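Local coordinates for protein putative phosphoenolpyruvate-dependent sugar phosphotransferase system (PTS) permease (Klebsiella pneumoniae subsp. pneumoniae, PDB 3MTQ) that probably serves as an EIIA component of the mannose/fructose type in the sugar phosphotransferase system, relaying a phosphoryl group during sugar uptake, at residues A[116-121]-A[128-133]. Residues are numbered along the deposited sequence; the frame is centred on the assembly and turned at random. Where two conformers were deposited one is given.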
loop_
_atom_site.group_PDB
_atom_site.type_symbol
_atom_site.label_atom_id
_atom_site.label_comp_id
_atom_site.label_asym_id
_atom_site.label_seq_id
_atom_site.Cartn_x
_atom_site.Cartn_y
_atom_site.Cartn_z
ATOM N N ILE A 116 3.145 1.063 -9.966
ATOM C CA ILE A 116 2.811 1.630 -11.268
ATOM C C ILE A 116 4.015 2.373 -11.895
ATOM O O ILE A 116 4.330 2.216 -13.090
ATOM C CB ILE A 116 1.603 2.576 -11.157
ATOM C CG1 ILE A 116 0.336 1.764 -10.831
ATOM C CG2 ILE A 116 1.380 3.311 -12.466
ATOM C CD1 ILE A 116 0.194 0.570 -11.733
ATOM N N ASP A 117 4.699 3.185 -11.090
ATOM C CA ASP A 117 5.878 3.922 -11.580
ATOM C C ASP A 117 7.008 2.987 -12.026
ATOM O O ASP A 117 7.644 3.208 -13.069
ATOM C CB ASP A 117 6.416 4.907 -10.537
ATOM C CG ASP A 117 7.118 6.105 -11.175
ATOM O OD1 ASP A 117 6.397 6.890 -11.818
ATOM O OD2 ASP A 117 8.368 6.261 -11.076
ATOM N N LEU A 118 7.273 1.946 -11.244
ATOM C CA LEU A 118 8.253 0.910 -11.589
ATOM C C LEU A 118 7.910 0.215 -12.916
ATOM O O LEU A 118 8.787 0.011 -13.764
ATOM C CB LEU A 118 8.364 -0.137 -10.472
ATOM C CG LEU A 118 9.086 0.344 -9.201
ATOM C CD1 LEU A 118 8.908 -0.603 -7.983
ATOM C CD2 LEU A 118 10.553 0.548 -9.548
ATOM N N LEU A 119 6.642 -0.151 -13.097
ATOM C CA LEU A 119 6.240 -0.865 -14.292
ATOM C C LEU A 119 6.272 -0.004 -15.570
ATOM O O LEU A 119 6.728 -0.491 -16.613
ATOM C CB LEU A 119 4.872 -1.535 -14.074
ATOM C CG LEU A 119 4.835 -2.689 -13.063
ATOM C CD1 LEU A 119 3.357 -3.151 -12.876
ATOM C CD2 LEU A 119 5.735 -3.879 -13.444
ATOM N N ILE A 120 5.800 1.243 -15.483
ATOM C CA ILE A 120 5.957 2.291 -16.533
ATOM C C ILE A 120 7.410 2.444 -17.025
ATOM O O ILE A 120 7.675 2.389 -18.226
ATOM C CB ILE A 120 5.457 3.676 -15.996
ATOM C CG1 ILE A 120 3.925 3.706 -15.973
ATOM C CG2 ILE A 120 6.019 4.883 -16.808
ATOM C CD1 ILE A 120 3.370 4.952 -15.422
ATOM N N SER A 121 8.339 2.627 -16.077
ATOM C CA SER A 121 9.763 2.741 -16.366
ATOM C C SER A 121 10.512 1.429 -16.480
ATOM O O SER A 121 11.672 1.345 -16.196
ATOM C CB SER A 121 10.387 3.607 -15.283
ATOM O OG SER A 121 9.744 4.851 -15.297
ATOM N N GLU A 128 19.234 1.337 -10.109
ATOM C CA GLU A 128 19.293 2.330 -9.021
ATOM C C GLU A 128 18.407 3.529 -9.318
ATOM O O GLU A 128 17.697 4.037 -8.432
ATOM C CB GLU A 128 20.724 2.864 -8.813
ATOM C CG GLU A 128 21.486 2.256 -7.636
ATOM C CD GLU A 128 22.826 2.938 -7.414
ATOM O OE1 GLU A 128 22.831 4.133 -7.055
ATOM O OE2 GLU A 128 23.871 2.277 -7.604
ATOM N N LYS A 129 18.483 4.001 -10.561
ATOM C CA LYS A 129 17.712 5.138 -11.046
ATOM C C LYS A 129 16.239 4.801 -11.075
ATOM O O LYS A 129 15.433 5.559 -10.604
ATOM C CB LYS A 129 18.204 5.552 -12.440
ATOM C CG LYS A 129 17.442 6.652 -13.139
ATOM C CD LYS A 129 18.104 6.980 -14.492
ATOM C CE LYS A 129 17.229 7.908 -15.343
ATOM N NZ LYS A 129 16.341 7.165 -16.270
ATOM N N LEU A 130 15.888 3.639 -11.613
ATOM C CA LEU A 130 14.494 3.166 -11.570
ATOM C C LEU A 130 13.851 3.217 -10.164
ATOM O O LEU A 130 12.738 3.768 -9.966
ATOM C CB LEU A 130 14.458 1.723 -12.077
ATOM C CG LEU A 130 13.169 0.884 -11.933
ATOM C CD1 LEU A 130 12.124 1.362 -12.901
ATOM C CD2 LEU A 130 13.435 -0.539 -12.179
ATOM N N ILE A 131 14.497 2.559 -9.219
ATOM C CA ILE A 131 13.988 2.400 -7.863
ATOM C C ILE A 131 13.928 3.754 -7.096
ATOM O O ILE A 131 12.932 4.100 -6.512
ATOM C CB ILE A 131 14.848 1.377 -7.075
ATOM C CG1 ILE A 131 14.584 -0.083 -7.613
ATOM C CG2 ILE A 131 14.534 1.474 -5.596
ATOM C CD1 ILE A 131 15.700 -1.087 -7.335
ATOM N N THR A 132 15.003 4.516 -7.133
ATOM C CA THR A 132 15.011 5.798 -6.451
ATOM C C THR A 132 13.972 6.765 -7.043
ATOM O O THR A 132 13.205 7.364 -6.288
ATOM C CB THR A 132 16.435 6.421 -6.446
ATOM O OG1 THR A 132 16.930 6.445 -7.776
ATOM C CG2 THR A 132 17.391 5.598 -5.594
ATOM N N GLU A 133 13.933 6.901 -8.375
ATOM C CA GLU A 133 12.913 7.731 -9.046
ATOM C C GLU A 133 11.473 7.281 -8.754
ATOM O O GLU A 133 10.564 8.105 -8.483
ATOM C CB GLU A 133 13.148 7.815 -10.565
ATOM C CG GLU A 133 14.377 8.710 -10.950
ATOM C CD GLU A 133 14.605 8.880 -12.454
ATOM O OE1 GLU A 133 13.948 8.200 -13.295
ATOM O OE2 GLU A 133 15.484 9.694 -12.795
#
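Over one face of the Ser121 carbonyl sits a methyl of Leu130, its CD1 3.3 Å from Ser121 O and well above the plane of the group. The other flat group is the Asp117 carboxylate: in one of its two conformers OD2 comes to 3.9 Å from Glu133 O, which lies well out of the carboxylate plane, two acceptors with no bond between them. Beside both lies the apolar centre: Leu118 and Leu130 cross at about a right angle, with Leu118 CD2 set against Leu130 CG at 3.6 Å. In Leu130, CG anti to the backbone N (chi1 170°) swings the branch point to Leu118; the next torsion, 73°, then sends Leu130 CD1 to Ser121 CB, 3.7 Å away. These residues join helices 112-120 and 127-141, an antiparallel hairpin following the last strand of the parallel sheet of this domain, which belongs by sequence to the mannose-type EIIA family; the two segments' axes come within 9.5 Å at 150°. Ile131 faces the sheet, touching His105 and Leu107 of strand 104-108, and also meets Tyr144 of the second subunit. On the outer side, Lys129 NZ makes a long salt bridge to Glu133 OE1, 4.0 Å away, and a second one to Glu124.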